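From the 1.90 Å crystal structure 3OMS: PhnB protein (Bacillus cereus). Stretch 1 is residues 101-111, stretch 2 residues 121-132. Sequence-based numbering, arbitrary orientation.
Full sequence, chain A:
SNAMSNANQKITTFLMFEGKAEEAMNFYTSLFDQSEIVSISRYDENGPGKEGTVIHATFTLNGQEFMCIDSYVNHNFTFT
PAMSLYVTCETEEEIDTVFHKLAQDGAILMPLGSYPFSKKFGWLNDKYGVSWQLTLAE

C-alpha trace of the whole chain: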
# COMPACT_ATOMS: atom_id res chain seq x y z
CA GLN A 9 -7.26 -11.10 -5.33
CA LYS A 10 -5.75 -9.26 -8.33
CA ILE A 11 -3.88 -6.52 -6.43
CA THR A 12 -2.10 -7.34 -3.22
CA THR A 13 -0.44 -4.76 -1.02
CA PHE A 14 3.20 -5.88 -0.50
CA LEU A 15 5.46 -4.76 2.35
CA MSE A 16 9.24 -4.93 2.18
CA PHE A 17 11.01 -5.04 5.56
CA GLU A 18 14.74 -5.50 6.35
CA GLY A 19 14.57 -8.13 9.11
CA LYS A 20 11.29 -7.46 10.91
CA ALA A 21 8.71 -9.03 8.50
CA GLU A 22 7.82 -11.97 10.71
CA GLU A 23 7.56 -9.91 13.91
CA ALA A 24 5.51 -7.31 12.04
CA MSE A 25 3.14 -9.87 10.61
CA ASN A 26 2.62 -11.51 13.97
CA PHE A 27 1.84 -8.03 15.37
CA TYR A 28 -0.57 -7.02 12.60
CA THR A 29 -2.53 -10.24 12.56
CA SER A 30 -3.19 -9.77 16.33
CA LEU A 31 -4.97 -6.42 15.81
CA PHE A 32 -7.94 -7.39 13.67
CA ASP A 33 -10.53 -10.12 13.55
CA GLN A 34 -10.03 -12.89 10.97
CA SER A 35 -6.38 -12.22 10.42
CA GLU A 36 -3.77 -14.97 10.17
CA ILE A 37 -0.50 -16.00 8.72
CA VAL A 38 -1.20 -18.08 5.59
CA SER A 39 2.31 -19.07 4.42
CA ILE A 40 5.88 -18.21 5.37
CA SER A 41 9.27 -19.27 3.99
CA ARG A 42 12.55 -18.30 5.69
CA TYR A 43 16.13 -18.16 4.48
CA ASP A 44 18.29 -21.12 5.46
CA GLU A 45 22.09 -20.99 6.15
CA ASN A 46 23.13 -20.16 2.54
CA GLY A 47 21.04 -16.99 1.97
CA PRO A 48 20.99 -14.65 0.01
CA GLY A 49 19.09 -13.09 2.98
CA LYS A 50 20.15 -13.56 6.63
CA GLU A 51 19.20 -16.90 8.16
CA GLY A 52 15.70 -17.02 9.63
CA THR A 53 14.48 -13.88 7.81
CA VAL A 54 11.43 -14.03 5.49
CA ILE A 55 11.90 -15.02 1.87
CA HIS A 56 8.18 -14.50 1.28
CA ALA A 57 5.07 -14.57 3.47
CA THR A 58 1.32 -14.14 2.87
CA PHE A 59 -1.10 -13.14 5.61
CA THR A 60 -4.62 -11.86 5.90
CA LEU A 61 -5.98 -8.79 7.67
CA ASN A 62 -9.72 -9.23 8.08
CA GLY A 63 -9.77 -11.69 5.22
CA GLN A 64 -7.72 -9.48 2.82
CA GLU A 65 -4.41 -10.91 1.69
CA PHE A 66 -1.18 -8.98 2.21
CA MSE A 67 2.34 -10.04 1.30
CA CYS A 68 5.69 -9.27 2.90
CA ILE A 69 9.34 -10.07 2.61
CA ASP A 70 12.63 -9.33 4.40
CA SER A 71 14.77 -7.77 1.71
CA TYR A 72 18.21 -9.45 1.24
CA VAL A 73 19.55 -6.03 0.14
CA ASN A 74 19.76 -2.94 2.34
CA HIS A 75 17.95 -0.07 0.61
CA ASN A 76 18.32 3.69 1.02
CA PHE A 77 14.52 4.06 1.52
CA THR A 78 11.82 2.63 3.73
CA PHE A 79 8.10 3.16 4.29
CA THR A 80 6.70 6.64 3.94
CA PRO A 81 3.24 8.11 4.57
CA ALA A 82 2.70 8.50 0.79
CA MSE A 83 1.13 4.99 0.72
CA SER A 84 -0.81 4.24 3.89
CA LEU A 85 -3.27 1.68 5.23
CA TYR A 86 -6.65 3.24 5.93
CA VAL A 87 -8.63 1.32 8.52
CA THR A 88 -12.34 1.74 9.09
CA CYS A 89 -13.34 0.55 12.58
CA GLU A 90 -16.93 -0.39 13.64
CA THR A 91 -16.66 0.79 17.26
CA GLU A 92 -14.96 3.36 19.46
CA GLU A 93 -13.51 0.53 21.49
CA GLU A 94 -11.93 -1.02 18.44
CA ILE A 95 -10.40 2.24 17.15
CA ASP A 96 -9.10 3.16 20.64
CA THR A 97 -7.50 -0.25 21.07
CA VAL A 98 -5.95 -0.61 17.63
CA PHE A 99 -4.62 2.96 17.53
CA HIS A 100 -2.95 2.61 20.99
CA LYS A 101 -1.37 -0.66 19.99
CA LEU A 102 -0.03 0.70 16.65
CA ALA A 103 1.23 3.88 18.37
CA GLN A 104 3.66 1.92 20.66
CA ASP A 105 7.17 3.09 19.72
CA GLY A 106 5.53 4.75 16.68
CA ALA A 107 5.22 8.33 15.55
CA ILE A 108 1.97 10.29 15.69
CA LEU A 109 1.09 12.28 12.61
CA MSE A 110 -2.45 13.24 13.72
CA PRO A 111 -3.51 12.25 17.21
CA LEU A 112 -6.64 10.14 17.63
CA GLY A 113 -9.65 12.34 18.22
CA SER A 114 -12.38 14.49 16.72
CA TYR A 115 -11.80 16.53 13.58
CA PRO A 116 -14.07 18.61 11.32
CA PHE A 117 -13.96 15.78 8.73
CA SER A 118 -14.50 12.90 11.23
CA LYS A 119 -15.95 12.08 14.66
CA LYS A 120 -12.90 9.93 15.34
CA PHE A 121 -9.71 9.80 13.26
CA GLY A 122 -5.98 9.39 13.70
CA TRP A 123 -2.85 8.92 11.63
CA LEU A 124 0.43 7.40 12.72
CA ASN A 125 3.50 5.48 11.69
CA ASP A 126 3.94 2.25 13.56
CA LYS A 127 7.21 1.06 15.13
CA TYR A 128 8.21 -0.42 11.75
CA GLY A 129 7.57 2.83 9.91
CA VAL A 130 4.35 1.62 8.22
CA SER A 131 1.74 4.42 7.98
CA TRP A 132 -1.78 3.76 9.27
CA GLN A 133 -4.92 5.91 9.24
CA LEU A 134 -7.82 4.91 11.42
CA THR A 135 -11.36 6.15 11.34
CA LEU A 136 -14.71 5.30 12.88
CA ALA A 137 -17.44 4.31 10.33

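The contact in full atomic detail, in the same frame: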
# COMPACT_ATOMS: atom_id res chain seq x y z
N LYS A 101 -2.32 0.40 20.24
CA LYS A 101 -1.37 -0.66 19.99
C LYS A 101 -0.37 -0.25 18.90
O LYS A 101 0.84 -0.45 19.06
CB LYS A 101 -2.10 -1.97 19.63
CG LYS A 101 -2.73 -2.67 20.88
CD LYS A 101 -3.43 -3.95 20.47
CE LYS A 101 -3.99 -4.84 21.60
NZ LYS A 101 -4.74 -5.96 20.80
N LEU A 102 -0.88 0.28 17.79
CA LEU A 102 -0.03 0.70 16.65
C LEU A 102 0.89 1.88 16.99
O LEU A 102 1.98 2.02 16.42
CB LEU A 102 -0.92 1.06 15.44
CG LEU A 102 -1.60 -0.05 14.67
CD1 LEU A 102 -2.68 0.56 13.72
CD2 LEU A 102 -0.57 -0.86 13.88
N ALA A 103 0.43 2.74 17.92
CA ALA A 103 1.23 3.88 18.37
C ALA A 103 2.48 3.51 19.19
O ALA A 103 3.35 4.37 19.35
CB ALA A 103 0.32 4.87 19.23
N GLN A 104 2.56 2.27 19.74
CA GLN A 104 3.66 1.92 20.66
C GLN A 104 4.98 1.98 19.90
O GLN A 104 5.14 1.34 18.86
CB GLN A 104 3.47 0.53 21.26
CG GLN A 104 2.09 0.23 21.93
CD GLN A 104 1.73 1.08 23.19
OE1 GLN A 104 1.87 2.30 23.21
NE2 GLN A 104 1.16 0.41 24.18
N ASP A 105 5.87 2.83 20.37
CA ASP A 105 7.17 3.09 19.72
C ASP A 105 7.00 3.58 18.27
O ASP A 105 7.90 3.45 17.45
CB ASP A 105 8.07 1.84 19.81
CG ASP A 105 8.54 1.57 21.24
OD1 ASP A 105 8.49 2.49 22.08
OD2 ASP A 105 8.95 0.45 21.52
N GLY A 106 5.84 4.17 17.99
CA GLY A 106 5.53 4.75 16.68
C GLY A 106 5.65 6.26 16.72
O GLY A 106 6.27 6.82 17.60
N ALA A 107 5.12 6.91 15.70
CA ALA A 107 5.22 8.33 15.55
C ALA A 107 3.81 8.80 15.21
O ALA A 107 3.16 8.25 14.34
CB ALA A 107 6.27 8.72 14.39
N ILE A 108 3.32 9.80 15.95
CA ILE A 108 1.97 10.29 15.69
C ILE A 108 2.00 11.39 14.65
O ILE A 108 2.73 12.37 14.79
CB ILE A 108 1.31 10.83 16.96
CG1 ILE A 108 1.34 9.78 18.07
CG2 ILE A 108 -0.11 11.31 16.68
CD1 ILE A 108 0.70 8.39 17.74
N LEU A 109 1.18 11.25 13.62
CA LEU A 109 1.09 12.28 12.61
C LEU A 109 -0.12 13.20 12.90
O LEU A 109 -0.01 14.43 12.82
CB LEU A 109 0.99 11.63 11.24
CG LEU A 109 2.18 10.73 10.87
CD1 LEU A 109 2.07 10.18 9.42
CD2 LEU A 109 3.45 11.61 11.06
N MSE A 110 -1.26 12.58 13.20
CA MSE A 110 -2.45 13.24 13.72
C MSE A 110 -3.02 12.41 14.87
O MSE A 110 -3.40 11.23 14.68
CB MSE A 110 -3.51 13.43 12.61
CG MSE A 110 -2.97 14.31 11.50
SE MSE A 110 -4.24 14.48 10.00
CE MSE A 110 -5.48 15.65 10.88
N PRO A 111 -3.07 13.01 16.06
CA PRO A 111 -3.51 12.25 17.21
C PRO A 111 -4.96 11.83 17.06
O PRO A 111 -5.75 12.52 16.39
CB PRO A 111 -3.34 13.24 18.35
CG PRO A 111 -3.45 14.55 17.75
CD PRO A 111 -2.77 14.41 16.42
N PHE A 121 -10.75 10.06 14.26
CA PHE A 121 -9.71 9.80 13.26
C PHE A 121 -8.32 9.99 13.84
O PHE A 121 -8.09 10.88 14.69
CB PHE A 121 -9.85 10.75 12.08
CG PHE A 121 -8.74 10.66 11.07
CD1 PHE A 121 -8.80 9.72 10.03
CD2 PHE A 121 -7.65 11.53 11.12
CE1 PHE A 121 -7.78 9.62 9.06
CE2 PHE A 121 -6.62 11.45 10.16
CZ PHE A 121 -6.70 10.49 9.12
N GLY A 122 -7.38 9.18 13.38
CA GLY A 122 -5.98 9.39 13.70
C GLY A 122 -5.08 8.86 12.63
O GLY A 122 -5.50 8.01 11.80
N TRP A 123 -3.83 9.30 12.65
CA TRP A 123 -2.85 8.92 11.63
C TRP A 123 -1.52 8.78 12.33
O TRP A 123 -1.10 9.65 13.09
CB TRP A 123 -2.77 10.00 10.53
CG TRP A 123 -2.11 9.59 9.25
CD1 TRP A 123 -1.26 8.56 9.05
CD2 TRP A 123 -2.27 10.23 7.98
NE1 TRP A 123 -0.84 8.54 7.74
CE2 TRP A 123 -1.45 9.56 7.06
CE3 TRP A 123 -3.04 11.31 7.53
CZ2 TRP A 123 -1.42 9.89 5.69
CZ3 TRP A 123 -2.97 11.68 6.17
CH2 TRP A 123 -2.16 10.96 5.27
N LEU A 124 -0.87 7.66 12.11
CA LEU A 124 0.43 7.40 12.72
C LEU A 124 1.32 6.59 11.82
O LEU A 124 0.84 6.04 10.79
CB LEU A 124 0.23 6.63 14.03
CG LEU A 124 -0.60 5.33 14.06
CD1 LEU A 124 0.26 4.18 13.46
CD2 LEU A 124 -0.98 4.99 15.51
N ASN A 125 2.60 6.53 12.18
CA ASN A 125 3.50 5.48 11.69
C ASN A 125 3.77 4.51 12.79
O ASN A 125 4.01 4.91 13.92
CB ASN A 125 4.84 6.08 11.25
CG ASN A 125 4.72 7.08 10.11
OD1 ASN A 125 5.49 8.06 10.06
ND2 ASN A 125 3.87 6.82 9.15
N ASP A 126 3.69 3.22 12.51
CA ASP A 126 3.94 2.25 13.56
C ASP A 126 5.46 2.10 13.81
O ASP A 126 6.31 2.77 13.17
CB ASP A 126 3.20 0.94 13.27
CG ASP A 126 3.79 0.19 12.09
OD1 ASP A 126 4.95 0.52 11.72
OD2 ASP A 126 3.09 -0.74 11.60
N LYS A 127 5.81 1.25 14.74
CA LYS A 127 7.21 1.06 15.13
C LYS A 127 8.08 0.59 13.97
O LYS A 127 9.30 0.62 14.07
CB LYS A 127 7.33 0.08 16.31
CG LYS A 127 6.98 -1.38 16.03
CD LYS A 127 7.16 -2.27 17.25
CE LYS A 127 6.03 -2.11 18.29
NZ LYS A 127 4.64 -2.57 17.95
N TYR A 128 7.46 0.03 12.93
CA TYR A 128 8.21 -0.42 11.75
C TYR A 128 8.31 0.65 10.69
O TYR A 128 8.96 0.43 9.67
CB TYR A 128 7.56 -1.72 11.20
CG TYR A 128 7.39 -2.79 12.24
CD1 TYR A 128 8.49 -3.50 12.72
CD2 TYR A 128 6.15 -3.07 12.81
CE1 TYR A 128 8.37 -4.44 13.71
CE2 TYR A 128 6.03 -3.99 13.77
CZ TYR A 128 7.13 -4.69 14.23
OH TYR A 128 6.99 -5.62 15.23
N GLY A 129 7.61 1.77 10.87
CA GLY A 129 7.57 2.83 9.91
C GLY A 129 6.38 2.80 8.95
O GLY A 129 6.22 3.73 8.14
N VAL A 130 5.53 1.78 9.08
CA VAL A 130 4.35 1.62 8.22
C VAL A 130 3.26 2.61 8.64
O VAL A 130 2.99 2.76 9.86
CB VAL A 130 3.78 0.20 8.26
CG1 VAL A 130 2.41 0.12 7.46
CG2 VAL A 130 4.80 -0.76 7.69
N SER A 131 2.70 3.34 7.68
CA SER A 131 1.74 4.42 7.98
C SER A 131 0.30 3.90 7.96
O SER A 131 -0.18 3.26 6.96
CB SER A 131 1.88 5.53 6.99
OG SER A 131 1.34 6.76 7.44
N TRP A 132 -0.40 4.19 9.06
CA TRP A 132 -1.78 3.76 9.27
C TRP A 132 -2.69 4.96 9.59
O TRP A 132 -2.36 5.85 10.41
CB TRP A 132 -1.84 2.84 10.46
CG TRP A 132 -1.12 1.54 10.36
CD1 TRP A 132 0.18 1.32 10.64
CD2 TRP A 132 -1.68 0.26 10.01
NE1 TRP A 132 0.48 -0.01 10.51
CE2 TRP A 132 -0.64 -0.68 10.10
CE3 TRP A 132 -2.96 -0.17 9.65
CZ2 TRP A 132 -0.83 -2.05 9.85
CZ3 TRP A 132 -3.14 -1.52 9.35
CH2 TRP A 132 -2.08 -2.45 9.48
O HOH W 1 3.90 0.19 16.59
O HOH W 2 10.40 2.27 16.31

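The first stretch leaves a helix at residues 101–103, passes through a type II turn from A103 to G106, and then runs antiparallel to the strand 121–125 of the second. A107 and N125 form a hydrogen-bonded pair: A107 N donates to N125 O at 2.9 Å, and N125 N returns a bond to A107 O at 2.8 Å. I108 and L124 make the next, non-hydrogen-bonded pair. The register then slips by one residue in a beta bulge, where W123 O accepts from both L109 N (2.8 Å) and M110 N (2.9 Å). W123 N closes the pair by donating to M110 O at 2.8 Å.

G106 lies where the chains converge, its CA 3.2 Å from N125 O. A CB here would point at the second stretch and clash with that oxygen, so glycine suits the position. The second stretch turns back through a type I turn from D126 to G129. D126 organizes it: OD1 accepts from Y128 N (2.8 Å) and V130 N (3.0 Å), while OD2 accepts from W132 NE1 (2.9 Å). G129 adopts a positive phi that would jam a CB against the preceding carbonyl, again favoring glycine.

That bond to D126 satisfies the indole nitrogen of buried W132 and leaves a ring face for L102. L102 CD2 sits 3.8 Å from the centroid of the five-membered ring, 18° off its normal. L102 CB also packs against L124 CD1 at 3.9 Å, and A103 CB meets L124 CD2 at the same distance. Leucine thus gives the end of the helix a branched, apolar surface that fills the space between L124 and W132. From the strand, I108 CD1 reaches L124 CB at 4.1 Å.

The bulge directs L109 toward the second stretch, where its CD1 lies over the five-membered ring of W123, 4.0 Å from the centroid. W123 NE1 donates to S131 OG at 2.8 Å, so the tryptophan combines an apolar face with a satisfied polar edge. The selenomethionine M110 packs CB against W123 CB at 4.1 Å and extends SE to the edge of the F121 ring, 3.9 Å from CE2.

Near the turns, water takes over from direct bonds. One water donates to L102 O and Q104 O and accepts from K127 N and K127 NZ; a second donates to D105 O and K127 O. The long side chain of K127 folds back to reach the first water, with its NZ 3.2 Å from the water O. In all, the contact buries 807 Å², counting both sides.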